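PDB 6WH7: penaeus monodon metallodensovirus major capsid protein from Penaeus monodon metallodensovirus, which assembles in sixty copies into the icosahedral capsid of this shrimp densovirus, the shell that probably encloses its single-stranded DNA genome. Local coordinates for residues A[129-134]-A[287-292]; A[155-160]-A[271-276]; A[68-73]-A[184-189]. All blocks are in the same frame, centred on the assembly; numbering follows the deposited sequence.

The three contacts lie close together at one end of a beta sandwich consistent with the jelly-roll fold of parvovirus capsid proteins. Contact 1 pairs two strands of one sheet, contact 2 two strands of the facing sheet, and contact 3 sets a loop against strand 59-75, the neighbour of strand 287-302 in the first sheet. The centre of contact 1 is about 11 Å from that of contact 2 and about 10 Å from that of contact 3; contacts 2 and 3 are about 13 Å apart, centre to centre. Ile72, Leu273, Phe275, Ala289 and Phe291 bring all three into one hydrophobic interior, where Phe291 CZ lies 3.5 Å from Leu273 CD1.

Contact 1 (A[129-134]-A[287-292]); sequences SNLILT and LNAQFT
Leu131 CD1 and Leu133 CD2 both come to the Ala289 methyl from the side of strand 129-134: Leu131 CD1 is 3.7 Å from Ala289 CB, and Leu133 CD2 is 3.9 Å from that same CB. Alanine suits the spot because its short side chain leaves room for both leucines. Leu131 CD1, placed by a chi2 of 65°, also meets Phe291 CD2 at 4.0 Å. Phe291 takes the less common first torsion, with CG between its N and carbonyl carbon (chi1 51°), and the ring leads away from strand 129-134 into the interior.

The opposite face is mixed in character. Ile132 and Gln290 run side by side, with Ile132 CB 4.0 Å from Gln290 CB, while at the outer end the isoleucine CD1 meets the amide oxygen OE1. Thr134 and Asn288 cross at about a right angle, Thr134 OG1 against Asn288 CB; the beta-branched threonine suits a strand. Three hydrogen-bonded pairs of the antiparallel strands, Ser129-Thr292, Ile132-Gln290 and Thr134-Asn288, each exchange two backbone bonds. Between Ser129 and Ile132 the register slips by one residue in a beta bulge. There Asn130 has a positive phi (59°), a conformation asparagine tolerates better than most residues.

Asn288 OD1 makes a weak hydrogen bond to Gly74 N, and Thr292 OG1 bonds to Tyr210 OH of a second subunit, so the polar face borders a subunit interface. On its far side, strand 287-302 pairs with strand 59-75 through Ala289 with Ile72 and Phe291 with Val70, while Met157 of strand 157-162 in the facing sheet packs against Leu131, Leu133, Ala289 and Phe291.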
loop_
_atom_site.group_PDB
_atom_site.type_symbol
_atom_site.label_atom_id
_atom_site.label_comp_id
_atom_site.label_asym_id
_atom_site.label_seq_id
_atom_site.Cartn_x
_atom_site.Cartn_y
_atom_site.Cartn_z
ATOM N N SER A 129 -71.247 -41.720 39.403
ATOM C CA SER A 129 -71.351 -41.277 38.029
ATOM C C SER A 129 -72.802 -41.237 37.592
ATOM O O SER A 129 -73.622 -42.032 38.046
ATOM C CB SER A 129 -70.563 -42.200 37.110
ATOM O OG SER A 129 -70.730 -41.806 35.773
ATOM N N ASN A 130 -73.102 -40.295 36.700
ATOM C CA ASN A 130 -74.356 -40.247 35.953
ATOM C C ASN A 130 -75.554 -40.163 36.902
ATOM O O ASN A 130 -76.406 -41.048 36.975
ATOM C CB ASN A 130 -74.440 -41.450 35.013
ATOM C CG ASN A 130 -73.331 -41.444 33.996
ATOM O OD1 ASN A 130 -72.555 -42.384 33.908
ATOM N ND2 ASN A 130 -73.256 -40.384 33.212
ATOM N N LEU A 131 -75.592 -39.039 37.613
ATOM C CA LEU A 131 -76.621 -38.808 38.612
ATOM C C LEU A 131 -77.956 -38.534 37.949
ATOM O O LEU A 131 -78.041 -37.730 37.022
ATOM C CB LEU A 131 -76.234 -37.636 39.504
ATOM C CG LEU A 131 -77.241 -37.254 40.575
ATOM C CD1 LEU A 131 -77.391 -38.366 41.574
ATOM C CD2 LEU A 131 -76.829 -36.003 41.254
ATOM N N ILE A 132 -78.999 -39.207 38.428
ATOM C CA ILE A 132 -80.369 -38.971 37.996
ATOM C C ILE A 132 -81.192 -38.647 39.228
ATOM O O ILE A 132 -81.315 -39.479 40.131
ATOM C CB ILE A 132 -80.966 -40.175 37.252
ATOM C CG1 ILE A 132 -80.235 -40.407 35.941
ATOM C CG2 ILE A 132 -82.436 -39.950 36.985
ATOM C CD1 ILE A 132 -80.595 -41.703 35.289
ATOM N N LEU A 133 -81.756 -37.453 39.261
ATOM C CA LEU A 133 -82.519 -36.970 40.396
ATOM C C LEU A 133 -84.005 -37.022 40.084
ATOM O O LEU A 133 -84.424 -36.709 38.968
ATOM C CB LEU A 133 -82.103 -35.546 40.737
ATOM C CG LEU A 133 -80.659 -35.370 41.184
ATOM C CD1 LEU A 133 -80.324 -33.921 41.216
ATOM C CD2 LEU A 133 -80.465 -35.969 42.550
ATOM N N THR A 134 -84.795 -37.430 41.072
ATOM C CA THR A 134 -86.238 -37.520 40.930
ATOM C C THR A 134 -86.897 -37.057 42.222
ATOM O O THR A 134 -86.279 -37.046 43.286
ATOM C CB THR A 134 -86.700 -38.948 40.590
ATOM O OG1 THR A 134 -86.311 -39.844 41.630
ATOM C CG2 THR A 134 -86.095 -39.431 39.282
ATOM N N LEU A 287 -86.643 -36.205 47.675
ATOM C CA LEU A 287 -85.716 -36.219 46.560
ATOM C C LEU A 287 -85.076 -37.588 46.469
ATOM O O LEU A 287 -84.685 -38.172 47.482
ATOM C CB LEU A 287 -84.635 -35.156 46.718
ATOM C CG LEU A 287 -85.114 -33.712 46.708
ATOM C CD1 LEU A 287 -83.959 -32.774 46.994
ATOM C CD2 LEU A 287 -85.755 -33.391 45.382
ATOM N N ASN A 288 -84.978 -38.099 45.255
ATOM C CA ASN A 288 -84.436 -39.420 45.029
ATOM C C ASN A 288 -83.299 -39.288 44.037
ATOM O O ASN A 288 -83.224 -38.323 43.280
ATOM C CB ASN A 288 -85.507 -40.363 44.508
ATOM C CG ASN A 288 -86.722 -40.380 45.387
ATOM O OD1 ASN A 288 -86.708 -40.924 46.484
ATOM N ND2 ASN A 288 -87.794 -39.773 44.906
ATOM N N ALA A 289 -82.397 -40.252 44.059
ATOM C CA ALA A 289 -81.237 -40.180 43.196
ATOM C C ALA A 289 -80.887 -41.559 42.682
ATOM O O ALA A 289 -80.917 -42.535 43.430
ATOM C CB ALA A 289 -80.038 -39.579 43.925
ATOM N N GLN A 290 -80.586 -41.633 41.395
ATOM C CA GLN A 290 -79.878 -42.762 40.829
ATOM C C GLN A 290 -78.512 -42.295 40.358
ATOM O O GLN A 290 -78.364 -41.189 39.839
ATOM C CB GLN A 290 -80.582 -43.374 39.625
ATOM C CG GLN A 290 -79.925 -44.680 39.259
ATOM C CD GLN A 290 -80.135 -45.084 37.848
ATOM O OE1 GLN A 290 -80.688 -44.334 37.059
ATOM N NE2 GLN A 290 -79.694 -46.269 37.508
ATOM N N PHE A 291 -77.521 -43.154 40.517
ATOM C CA PHE A 291 -76.220 -42.936 39.911
ATOM C C PHE A 291 -75.566 -44.292 39.722
ATOM O O PHE A 291 -76.112 -45.326 40.107
ATOM C CB PHE A 291 -75.369 -41.988 40.756
ATOM C CG PHE A 291 -75.278 -42.378 42.190
ATOM C CD1 PHE A 291 -74.297 -43.234 42.632
ATOM C CD2 PHE A 291 -76.190 -41.896 43.095
ATOM C CE1 PHE A 291 -74.231 -43.589 43.941
ATOM C CE2 PHE A 291 -76.123 -42.249 44.398
ATOM C CZ PHE A 291 -75.142 -43.091 44.826
ATOM N N THR A 292 -74.391 -44.279 39.117
ATOM C CA THR A 292 -73.622 -45.486 38.883
ATOM C C THR A 292 -72.480 -45.533 39.882
ATOM O O THR A 292 -71.761 -44.546 40.054
ATOM C CB THR A 292 -73.086 -45.516 37.455
ATOM O OG1 THR A 292 -74.179 -45.422 36.542
ATOM C CG2 THR A 292 -72.352 -46.797 37.195
#

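Contact 2 (A[155-160]-A[271-276]); sequences PYMIHS and HYLSFP
Ile158, His159 and Ser160 pair with Ser274, Leu273 and Tyr272 as two adjacent antiparallel strands of the sheet that faces strands 118-135 and 287-302 across the sandwich. Reciprocal backbone bonds link Ile158 with Ser274 and Ser160 with Tyr272; Ser160 N reaches Tyr272 O at 2.7 Å. His159 and Leu273 form the non-hydrogen-bonded pair between them.

Leu273 CD2 lies at the edge of the His159 imidazole, near its plane and beside ND1. Farther along, that ring turns an edge to the face of His271 in an offset edge-to-face pair, with centroids 5.0 Å apart and planes at 77°. His271 ND1 is hydrogen-bonded to Tyr126 OH, which holds the ring that receives the edge. Histidine suits position 271 because its flat ring can pack while ND1 still serves a polar partner. Met157 stretches out with CG anti to the backbone N (chi1 -178°) and then bends at the sulfur: SD makes an oblique Met-aromatic contact with Phe275, 4.8 Å from the ring centroid, and CE rests 3.7 Å from Leu273 CD2.

Beyond the paired residues, Pro276 lays CG over one face of Tyr156, 3.8 Å from the ring centroid, a CH-pi contact shifted toward the rim. The rigid proline presents its CB and CG methylenes to the ring where the strand has ended.

Strand 79-83 continues the sheet beyond strand 270-274 and strand 207-211 beyond strand 157-162, and Met157, Leu273 and Phe275 all pack against Ile72 of strand 59-75 in the opposite sheet.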
loop_
_atom_site.group_PDB
_atom_site.type_symbol
_atom_site.label_atom_id
_atom_site.label_comp_id
_atom_site.label_asym_id
_atom_site.label_seq_id
_atom_site.Cartn_x
_atom_site.Cartn_y
_atom_site.Cartn_z
ATOM N N PRO A 155 -82.626 -29.850 41.264
ATOM C CA PRO A 155 -81.977 -30.154 42.541
ATOM C C PRO A 155 -80.552 -30.654 42.381
ATOM O O PRO A 155 -79.986 -30.662 41.284
ATOM C CB PRO A 155 -82.871 -31.240 43.138
ATOM C CG PRO A 155 -84.154 -31.061 42.488
ATOM C CD PRO A 155 -83.834 -30.666 41.095
ATOM N N TYR A 156 -79.964 -31.069 43.495
ATOM C CA TYR A 156 -78.643 -31.667 43.508
ATOM C C TYR A 156 -78.594 -32.663 44.648
ATOM O O TYR A 156 -79.393 -32.603 45.583
ATOM C CB TYR A 156 -77.546 -30.614 43.657
ATOM C CG TYR A 156 -77.768 -29.683 44.817
ATOM C CD1 TYR A 156 -77.379 -30.026 46.099
ATOM C CD2 TYR A 156 -78.358 -28.450 44.625
ATOM C CE1 TYR A 156 -77.590 -29.176 47.145
ATOM C CE2 TYR A 156 -78.563 -27.601 45.664
ATOM C CZ TYR A 156 -78.183 -27.962 46.920
ATOM O OH TYR A 156 -78.398 -27.099 47.957
ATOM N N MET A 157 -77.662 -33.596 44.557
ATOM C CA MET A 157 -77.360 -34.487 45.661
ATOM C C MET A 157 -76.029 -34.064 46.252
ATOM O O MET A 157 -75.082 -33.773 45.521
ATOM C CB MET A 157 -77.313 -35.946 45.213
ATOM C CG MET A 157 -77.037 -36.912 46.344
ATOM S SD MET A 157 -77.083 -38.625 45.841
ATOM C CE MET A 157 -75.578 -38.716 44.897
ATOM N N ILE A 158 -75.966 -34.007 47.572
ATOM C CA ILE A 158 -74.786 -33.512 48.262
ATOM C C ILE A 158 -73.900 -34.697 48.605
ATOM O O ILE A 158 -74.325 -35.606 49.321
ATOM C CB ILE A 158 -75.169 -32.734 49.526
ATOM C CG1 ILE A 158 -76.103 -31.587 49.177
ATOM C CG2 ILE A 158 -73.938 -32.180 50.183
ATOM C CD1 ILE A 158 -76.699 -30.923 50.364
ATOM N N HIS A 159 -72.678 -34.697 48.096
ATOM C CA HIS A 159 -71.668 -35.636 48.549
ATOM C C HIS A 159 -70.833 -34.946 49.611
ATOM O O HIS A 159 -70.217 -33.912 49.345
ATOM C CB HIS A 159 -70.763 -36.105 47.420
ATOM C CG HIS A 159 -69.803 -37.165 47.847
ATOM N ND1 HIS A 159 -70.184 -38.469 48.052
ATOM C CD2 HIS A 159 -68.509 -37.090 48.225
ATOM C CE1 HIS A 159 -69.146 -39.169 48.465
ATOM N NE2 HIS A 159 -68.117 -38.354 48.582
ATOM N N SER A 160 -70.801 -35.519 50.801
ATOM C CA SER A 160 -70.105 -34.926 51.925
ATOM C C SER A 160 -68.940 -35.812 52.325
ATOM O O SER A 160 -69.101 -37.023 52.480
ATOM C CB SER A 160 -71.053 -34.741 53.102
ATOM O OG SER A 160 -72.098 -33.852 52.771
ATOM N N HIS A 271 -67.620 -40.654 54.025
ATOM C CA HIS A 271 -68.311 -40.158 52.851
ATOM C C HIS A 271 -69.802 -40.365 53.024
ATOM O O HIS A 271 -70.248 -41.408 53.503
ATOM C CB HIS A 271 -67.823 -40.810 51.565
ATOM C CG HIS A 271 -66.438 -40.404 51.181
ATOM N ND1 HIS A 271 -65.816 -40.874 50.049
ATOM C CD2 HIS A 271 -65.544 -39.599 51.794
ATOM C CE1 HIS A 271 -64.609 -40.348 49.962
ATOM N NE2 HIS A 271 -64.416 -39.577 51.014
ATOM N N TYR A 272 -70.559 -39.351 52.644
ATOM C CA TYR A 272 -71.959 -39.231 52.995
ATOM C C TYR A 272 -72.706 -38.650 51.815
ATOM O O TYR A 272 -72.212 -37.738 51.151
ATOM C CB TYR A 272 -72.122 -38.328 54.210
ATOM C CG TYR A 272 -71.463 -38.848 55.455
ATOM C CD1 TYR A 272 -71.862 -40.034 56.036
ATOM C CD2 TYR A 272 -70.376 -38.195 55.993
ATOM C CE1 TYR A 272 -71.248 -40.505 57.161
ATOM C CE2 TYR A 272 -69.753 -38.665 57.106
ATOM C CZ TYR A 272 -70.190 -39.818 57.686
ATOM O OH TYR A 272 -69.552 -40.278 58.804
ATOM N N LEU A 273 -73.886 -39.184 51.552
ATOM C CA LEU A 273 -74.781 -38.635 50.552
ATOM C C LEU A 273 -75.995 -38.053 51.246
ATOM O O LEU A 273 -76.505 -38.623 52.212
ATOM C CB LEU A 273 -75.197 -39.690 49.534
ATOM C CG LEU A 273 -74.031 -40.155 48.676
ATOM C CD1 LEU A 273 -74.450 -41.257 47.751
ATOM C CD2 LEU A 273 -73.470 -38.998 47.900
ATOM N N SER A 274 -76.451 -36.911 50.754
ATOM C CA SER A 274 -77.511 -36.177 51.418
ATOM C C SER A 274 -78.215 -35.325 50.381
ATOM O O SER A 274 -77.679 -35.058 49.306
ATOM C CB SER A 274 -76.952 -35.317 52.552
ATOM O OG SER A 274 -77.974 -34.610 53.213
ATOM N N PHE A 275 -79.426 -34.911 50.712
ATOM C CA PHE A 275 -80.122 -34.004 49.827
ATOM C C PHE A 275 -80.380 -32.688 50.537
ATOM O O PHE A 275 -80.519 -32.656 51.761
ATOM C CB PHE A 275 -81.450 -34.591 49.343
ATOM C CG PHE A 275 -81.290 -35.805 48.500
ATOM C CD1 PHE A 275 -80.959 -35.698 47.170
ATOM C CD2 PHE A 275 -81.481 -37.057 49.033
ATOM C CE1 PHE A 275 -80.811 -36.809 46.399
ATOM C CE2 PHE A 275 -81.335 -38.171 48.258
ATOM C CZ PHE A 275 -81.000 -38.046 46.944
ATOM N N PRO A 276 -80.435 -31.585 49.801
ATOM C CA PRO A 276 -80.719 -30.305 50.418
ATOM C C PRO A 276 -82.144 -30.259 50.930
ATOM O O PRO A 276 -83.055 -30.807 50.296
ATOM C CB PRO A 276 -80.507 -29.313 49.271
ATOM C CG PRO A 276 -80.778 -30.100 48.069
ATOM C CD PRO A 276 -80.231 -31.453 48.354
#

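Contact 3 (A[68-73]-A[184-189]); sequences NFVNIR and RELDYV
Asn68 and Val70 both turn toward residues 184-186, and their first torsions set the groups in place. In Asn68, CG is anti to the backbone N (chi1 -175°), and chi2 (32°) turns ND2 over the Arg184-Glu185 peptide, 3.2 Å from Arg184 O. In Val70, CG1 holds the equivalent anti position (chi1 178°) and CG2 stands beside the backbone N.

CG1 of Val70 rests against Leu186 N (3.5 Å) and Leu186 CB (3.9 Å), while its CG2 meets Arg184 O and the branch point of the leucine; the two side chains cross at a slant. A valine suits this site, being short enough to let the loop come close yet apolar enough to pack against one side of a leucine. Farther along, Ile72 CG1 lies 3.8 Å from Leu186 O. At the other end, Asn68 CB sits at the edge of the Arg184 guanidinium, near its plane, 3.7 Å from NH2. That arginine, buried as it is, has NH1 bonded to Thr295 OG1 and to Phe90 O, so its charged end is provided for beyond the loop.

Side-chain packing carries most of the contact, for the strand's backbone bonding is spent on strand 287-302, Asn68 with Leu293 among it. The loop, in turn, leans on the other sheet, where Leu186 packs on Ile81 and Ile83 of strand 79-83, and thereby spans from one sheet to the other.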
loop_
_atom_site.group_PDB
_atom_site.type_symbol
_atom_site.label_atom_id
_atom_site.label_comp_id
_atom_site.label_asym_id
_atom_site.label_seq_id
_atom_site.Cartn_x
_atom_site.Cartn_y
_atom_site.Cartn_z
ATOM N N ASN A 68 -72.134 -50.879 39.610
ATOM C CA ASN A 68 -73.393 -51.034 40.305
ATOM C C ASN A 68 -74.244 -49.803 40.048
ATOM O O ASN A 68 -73.720 -48.698 39.905
ATOM C CB ASN A 68 -73.115 -51.218 41.797
ATOM C CG ASN A 68 -74.337 -51.498 42.579
ATOM O OD1 ASN A 68 -75.272 -52.113 42.084
ATOM N ND2 ASN A 68 -74.364 -51.023 43.809
ATOM N N PHE A 69 -75.555 -49.990 39.990
ATOM C CA PHE A 69 -76.483 -48.870 40.026
ATOM C C PHE A 69 -76.995 -48.689 41.443
ATOM O O PHE A 69 -77.292 -49.661 42.136
ATOM C CB PHE A 69 -77.672 -49.062 39.088
ATOM C CG PHE A 69 -77.323 -49.023 37.641
ATOM C CD1 PHE A 69 -77.110 -47.822 37.005
ATOM C CD2 PHE A 69 -77.254 -50.180 36.904
ATOM C CE1 PHE A 69 -76.808 -47.781 35.679
ATOM C CE2 PHE A 69 -76.954 -50.141 35.575
ATOM C CZ PHE A 69 -76.731 -48.940 34.963
ATOM N N VAL A 70 -77.101 -47.438 41.865
ATOM C CA VAL A 70 -77.555 -47.097 43.204
ATOM C C VAL A 70 -78.816 -46.264 43.079
ATOM O O VAL A 70 -78.856 -45.307 42.302
ATOM C CB VAL A 70 -76.475 -46.337 43.988
ATOM C CG1 VAL A 70 -76.992 -45.960 45.350
ATOM C CG2 VAL A 70 -75.225 -47.167 44.101
ATOM N N ASN A 71 -79.842 -46.631 43.836
ATOM C CA ASN A 71 -81.078 -45.865 43.940
ATOM C C ASN A 71 -81.245 -45.431 45.384
ATOM O O ASN A 71 -81.480 -46.262 46.264
ATOM C CB ASN A 71 -82.276 -46.689 43.483
ATOM C CG ASN A 71 -82.376 -46.779 41.991
ATOM O OD1 ASN A 71 -82.026 -45.849 41.281
ATOM N ND2 ASN A 71 -82.811 -47.922 41.500
ATOM N N ILE A 72 -81.133 -44.134 45.627
ATOM C CA ILE A 72 -81.317 -43.566 46.953
ATOM C C ILE A 72 -82.711 -42.974 47.020
ATOM O O ILE A 72 -83.033 -42.045 46.274
ATOM C CB ILE A 72 -80.250 -42.510 47.261
ATOM C CG1 ILE A 72 -78.884 -43.173 47.334
ATOM C CG2 ILE A 72 -80.561 -41.811 48.560
ATOM C CD1 ILE A 72 -77.779 -42.204 47.420
ATOM N N ARG A 73 -83.543 -43.509 47.903
ATOM C CA ARG A 73 -84.925 -43.076 47.985
ATOM C C ARG A 73 -85.353 -42.910 49.430
ATOM O O ARG A 73 -84.853 -43.589 50.330
ATOM C CB ARG A 73 -85.864 -44.055 47.295
ATOM C CG ARG A 73 -85.742 -44.065 45.806
ATOM C CD ARG A 73 -86.795 -44.953 45.240
ATOM N NE ARG A 73 -88.104 -44.494 45.682
ATOM C CZ ARG A 73 -88.765 -43.485 45.133
ATOM N NH1 ARG A 73 -88.240 -42.820 44.118
ATOM N NH2 ARG A 73 -89.947 -43.136 45.607
ATOM N N ARG A 184 -73.364 -52.564 48.688
ATOM C CA ARG A 184 -72.948 -51.768 47.538
ATOM C C ARG A 184 -74.041 -50.846 47.025
ATOM O O ARG A 184 -73.746 -49.720 46.622
ATOM C CB ARG A 184 -72.437 -52.649 46.410
ATOM C CG ARG A 184 -71.049 -53.162 46.635
ATOM C CD ARG A 184 -70.604 -53.916 45.427
ATOM N NE ARG A 184 -70.564 -53.046 44.262
ATOM C CZ ARG A 184 -69.523 -52.303 43.924
ATOM N NH1 ARG A 184 -68.425 -52.333 44.654
ATOM N NH2 ARG A 184 -69.580 -51.540 42.849
ATOM N N GLU A 185 -75.297 -51.273 47.003
ATOM C CA GLU A 185 -76.339 -50.289 46.751
ATOM C C GLU A 185 -76.504 -49.489 48.025
ATOM O O GLU A 185 -76.762 -50.055 49.090
ATOM C CB GLU A 185 -77.654 -50.932 46.310
ATOM C CG GLU A 185 -78.481 -51.658 47.352
ATOM C CD GLU A 185 -77.962 -53.028 47.634
ATOM O OE1 GLU A 185 -76.853 -53.335 47.169
ATOM O OE2 GLU A 185 -78.675 -53.813 48.286
ATOM N N LEU A 186 -76.331 -48.180 47.943
ATOM C CA LEU A 186 -75.970 -47.454 49.150
ATOM C C LEU A 186 -77.282 -47.097 49.820
ATOM O O LEU A 186 -77.911 -46.085 49.523
ATOM C CB LEU A 186 -75.156 -46.227 48.774
ATOM C CG LEU A 186 -73.894 -46.543 47.976
ATOM C CD1 LEU A 186 -73.323 -45.298 47.357
ATOM C CD2 LEU A 186 -72.864 -47.190 48.858
ATOM N N ASP A 187 -77.694 -47.959 50.740
ATOM C CA ASP A 187 -78.908 -47.782 51.511
ATOM C C ASP A 187 -78.670 -47.479 52.977
ATOM O O ASP A 187 -79.643 -47.366 53.725
ATOM C CB ASP A 187 -79.804 -49.011 51.371
ATOM C CG ASP A 187 -79.105 -50.274 51.760
ATOM O OD1 ASP A 187 -77.873 -50.241 51.941
ATOM O OD2 ASP A 187 -79.788 -51.308 51.897
ATOM N N TYR A 188 -77.426 -47.381 53.429
ATOM C CA TYR A 188 -77.203 -47.237 54.859
ATOM C C TYR A 188 -77.508 -45.800 55.231
ATOM O O TYR A 188 -76.786 -44.883 54.835
ATOM C CB TYR A 188 -75.771 -47.597 55.239
ATOM C CG TYR A 188 -75.367 -49.016 54.948
ATOM C CD1 TYR A 188 -76.295 -50.035 54.942
ATOM C CD2 TYR A 188 -74.041 -49.344 54.757
ATOM C CE1 TYR A 188 -75.921 -51.327 54.693
ATOM C CE2 TYR A 188 -73.658 -50.636 54.515
ATOM C CZ TYR A 188 -74.601 -51.622 54.486
ATOM O OH TYR A 188 -74.223 -52.915 54.251
ATOM N N VAL A 189 -78.547 -45.602 56.031
ATOM C CA VAL A 189 -79.031 -44.275 56.371
ATOM C C VAL A 189 -78.728 -44.019 57.834
ATOM O O VAL A 189 -78.990 -44.866 58.693
ATOM C CB VAL A 189 -80.533 -44.113 56.075
ATOM C CG1 VAL A 189 -80.787 -44.171 54.608
ATOM C CG2 VAL A 189 -81.309 -45.200 56.721
#